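Local coordinates for protein dehydroquinate synthase (Thermus thermophilus, PDB 1UJN) that probably converts 3-deoxy-D-arabino-heptulosonate 7-phosphate to 3-dehydroquinate with release of phosphate, the second step of chorismate biosynthesis, using NAD(+) and a divalent metal ion, at residues A[169-173]-A[246-252]. Residue numbers count along the deposited sequence, not the author numbering.
Sequences EGLVE and PHGMAVA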
ATOM      1  N   GLU A 169     -17.237  24.037   6.498  1.00 22.83           N
ATOM      2  CA  GLU A 169     -16.210  23.661   5.524  1.00 27.82           C
ATOM      3  C   GLU A 169     -16.692  22.499   4.672  1.00 28.93           C
ATOM      4  O   GLU A 169     -16.495  22.482   3.457  1.00 27.63           O
ATOM      5  CB  GLU A 169     -14.929  23.227   6.218  1.00 30.60           C
ATOM      6  CG  GLU A 169     -14.031  24.338   6.642  1.00 34.29           C
ATOM      7  CD  GLU A 169     -12.682  23.805   7.068  1.00 37.44           C
ATOM      8  OE1 GLU A 169     -12.347  23.936   8.263  1.00 39.08           O
ATOM      9  OE2 GLU A 169     -11.968  23.241   6.207  1.00 36.45           O
ATOM     10  N   GLY A 170     -17.311  21.517   5.324  1.00 29.46           N
ATOM     11  CA  GLY A 170     -17.818  20.360   4.610  1.00 30.65           C
ATOM     12  C   GLY A 170     -18.949  20.706   3.661  1.00 32.31           C
ATOM     13  O   GLY A 170     -19.090  20.099   2.594  1.00 34.62           O
ATOM     14  N   LEU A 171     -19.766  21.685   4.033  1.00 29.90           N
ATOM     15  CA  LEU A 171     -20.873  22.069   3.174  1.00 29.26           C
ATOM     16  C   LEU A 171     -20.359  22.708   1.886  1.00 30.71           C
ATOM     17  O   LEU A 171     -21.055  22.714   0.878  1.00 27.74           O
ATOM     18  CB  LEU A 171     -21.818  23.023   3.909  1.00 29.63           C
ATOM     19  CG  LEU A 171     -22.405  22.449   5.205  1.00 32.17           C
ATOM     20  CD1 LEU A 171     -23.591  23.291   5.648  1.00 31.17           C
ATOM     21  CD2 LEU A 171     -22.839  21.012   4.988  1.00 31.50           C
ATOM     22  N   VAL A 172     -19.138  23.241   1.923  1.00 29.94           N
ATOM     23  CA  VAL A 172     -18.547  23.857   0.737  1.00 29.31           C
ATOM     24  C   VAL A 172     -18.291  22.777  -0.309  1.00 29.39           C
ATOM     25  O   VAL A 172     -18.546  22.973  -1.498  1.00 29.90           O
ATOM     26  CB  VAL A 172     -17.207  24.560   1.064  1.00 28.72           C
ATOM     27  CG1 VAL A 172     -16.499  24.977  -0.229  1.00 27.08           C
ATOM     28  CG2 VAL A 172     -17.465  25.779   1.935  1.00 29.53           C
ATOM     29  N   GLU A 173     -17.789  21.633   0.146  1.00 28.37           N
ATOM     30  CA  GLU A 173     -17.499  20.515  -0.738  1.00 29.29           C
ATOM     31  C   GLU A 173     -18.789  20.003  -1.382  1.00 28.53           C
ATOM     32  O   GLU A 173     -18.795  19.601  -2.547  1.00 28.79           O
ATOM     33  CB  GLU A 173     -16.833  19.388   0.051  1.00 32.54           C
ATOM     34  CG  GLU A 173     -15.681  18.709  -0.677  1.00 38.17           C
ATOM     35  CD  GLU A 173     -14.472  19.619  -0.844  1.00 39.44           C
ATOM     36  OE1 GLU A 173     -13.556  19.563   0.004  1.00 42.36           O
ATOM     37  OE2 GLU A 173     -14.439  20.396  -1.818  1.00 41.18           O
ATOM     38  N   PRO A 246      -7.900  26.921   6.257  1.00 28.39           N
ATOM     39  CA  PRO A 246      -8.537  25.598   6.186  1.00 28.47           C
ATOM     40  C   PRO A 246      -8.894  25.204   4.749  1.00 28.83           C
ATOM     41  O   PRO A 246      -9.294  26.048   3.947  1.00 27.57           O
ATOM     42  CB  PRO A 246      -9.781  25.759   7.063  1.00 30.86           C
ATOM     43  CG  PRO A 246      -9.372  26.815   8.052  1.00 28.38           C
ATOM     44  CD  PRO A 246      -8.639  27.807   7.176  1.00 29.71           C
ATOM     45  N   HIS A 247      -8.762  23.920   4.435  1.00 29.44           N
ATOM     46  CA  HIS A 247      -9.049  23.421   3.094  1.00 29.20           C
ATOM     47  C   HIS A 247     -10.382  23.874   2.509  1.00 28.31           C
ATOM     48  O   HIS A 247     -10.435  24.351   1.372  1.00 28.45           O
ATOM     49  CB  HIS A 247      -9.004  21.895   3.079  1.00 31.00           C
ATOM     50  CG  HIS A 247      -9.221  21.304   1.722  1.00 31.23           C
ATOM     51  ND1 HIS A 247      -8.290  21.405   0.710  1.00 31.82           N
ATOM     52  CD2 HIS A 247     -10.270  20.624   1.203  1.00 33.33           C
ATOM     53  CE1 HIS A 247      -8.757  20.813  -0.376  1.00 32.27           C
ATOM     54  NE2 HIS A 247      -9.957  20.332  -0.103  1.00 32.06           N
ATOM     55  N   GLY A 248     -11.456  23.716   3.277  1.00 27.82           N
ATOM     56  CA  GLY A 248     -12.774  24.106   2.798  1.00 27.17           C
ATOM     57  C   GLY A 248     -12.881  25.581   2.465  1.00 27.31           C
ATOM     58  O   GLY A 248     -13.585  25.973   1.527  1.00 26.01           O
ATOM     59  N   MET A 249     -12.187  26.411   3.236  1.00 25.80           N
ATOM     60  CA  MET A 249     -12.221  27.844   2.998  1.00 25.09           C
ATOM     61  C   MET A 249     -11.487  28.145   1.701  1.00 23.90           C
ATOM     62  O   MET A 249     -11.938  28.963   0.897  1.00 21.13           O
ATOM     63  CB  MET A 249     -11.575  28.587   4.169  1.00 27.55           C
ATOM     64  CG  MET A 249     -12.276  28.351   5.502  1.00 27.66           C
ATOM     65  SD  MET A 249     -14.025  28.810   5.465  1.00 32.15           S
ATOM     66  CE  MET A 249     -14.467  28.677   7.223  1.00 32.65           C
ATOM     67  N   ALA A 250     -10.364  27.465   1.493  1.00 21.41           N
ATOM     68  CA  ALA A 250      -9.570  27.650   0.288  1.00 23.13           C
ATOM     69  C   ALA A 250     -10.391  27.258  -0.936  1.00 24.15           C
ATOM     70  O   ALA A 250     -10.332  27.919  -1.974  1.00 23.47           O
ATOM     71  CB  ALA A 250      -8.306  26.809   0.362  1.00 20.38           C
ATOM     72  N   VAL A 251     -11.150  26.174  -0.812  1.00 24.98           N
ATOM     73  CA  VAL A 251     -11.987  25.723  -1.915  1.00 25.56           C
ATOM     74  C   VAL A 251     -13.029  26.783  -2.252  1.00 24.35           C
ATOM     75  O   VAL A 251     -13.266  27.072  -3.426  1.00 24.94           O
ATOM     76  CB  VAL A 251     -12.706  24.405  -1.571  1.00 28.61           C
ATOM     77  CG1 VAL A 251     -13.737  24.075  -2.654  1.00 29.95           C
ATOM     78  CG2 VAL A 251     -11.684  23.276  -1.461  1.00 27.84           C
ATOM     79  N   ALA A 252     -13.645  27.365  -1.227  1.00 23.10           N
ATOM     80  CA  ALA A 252     -14.657  28.394  -1.442  1.00 23.24           C
ATOM     81  C   ALA A 252     -14.070  29.545  -2.255  1.00 21.97           C
ATOM     82  O   ALA A 252     -14.706  30.046  -3.192  1.00 20.68           O
ATOM     83  CB  ALA A 252     -15.180  28.905  -0.107  1.00 21.32           C
TER
HETATM   84  O   HOH W   1     -11.478  19.136  -1.540  1.00 34.40           O
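Start at E169, the residue most covered here. Its side chain reaches over to the first turn of the facing helix, where E169 OE2 accepts a hydrogen bond from G248 N (3.0 Å), one of the backbone NH groups that a helix start cannot pair internally. The two helices can close in because G248 is a glycine: its CA lies 4.4 Å from E169 CA, and a CB there would clash with E169 CB. One turn on, V172 points at the partner helix, its CG1 packing 3.5 Å from G248 O and 3.8 Å from V251 CG1; L281 of helix 271-281 packs against V172, M249 and A252. In the helical C-terminal half of dehydroquinate synthase, this 44° helix pair brings together E173 and H247, predicted, with H231, to bind the divalent metal ion (zinc or cobalt). No metal is modelled among them; a water donates a hydrogen bond to E173 OE1 (2.6 Å) and is also hydrogen-bonded to H247 NE2 (2.4 Å), bridging the two helices. E173 OE2 also forms a salt bridge with K176, while H247 ND1 is hydrogen-bonded to E238.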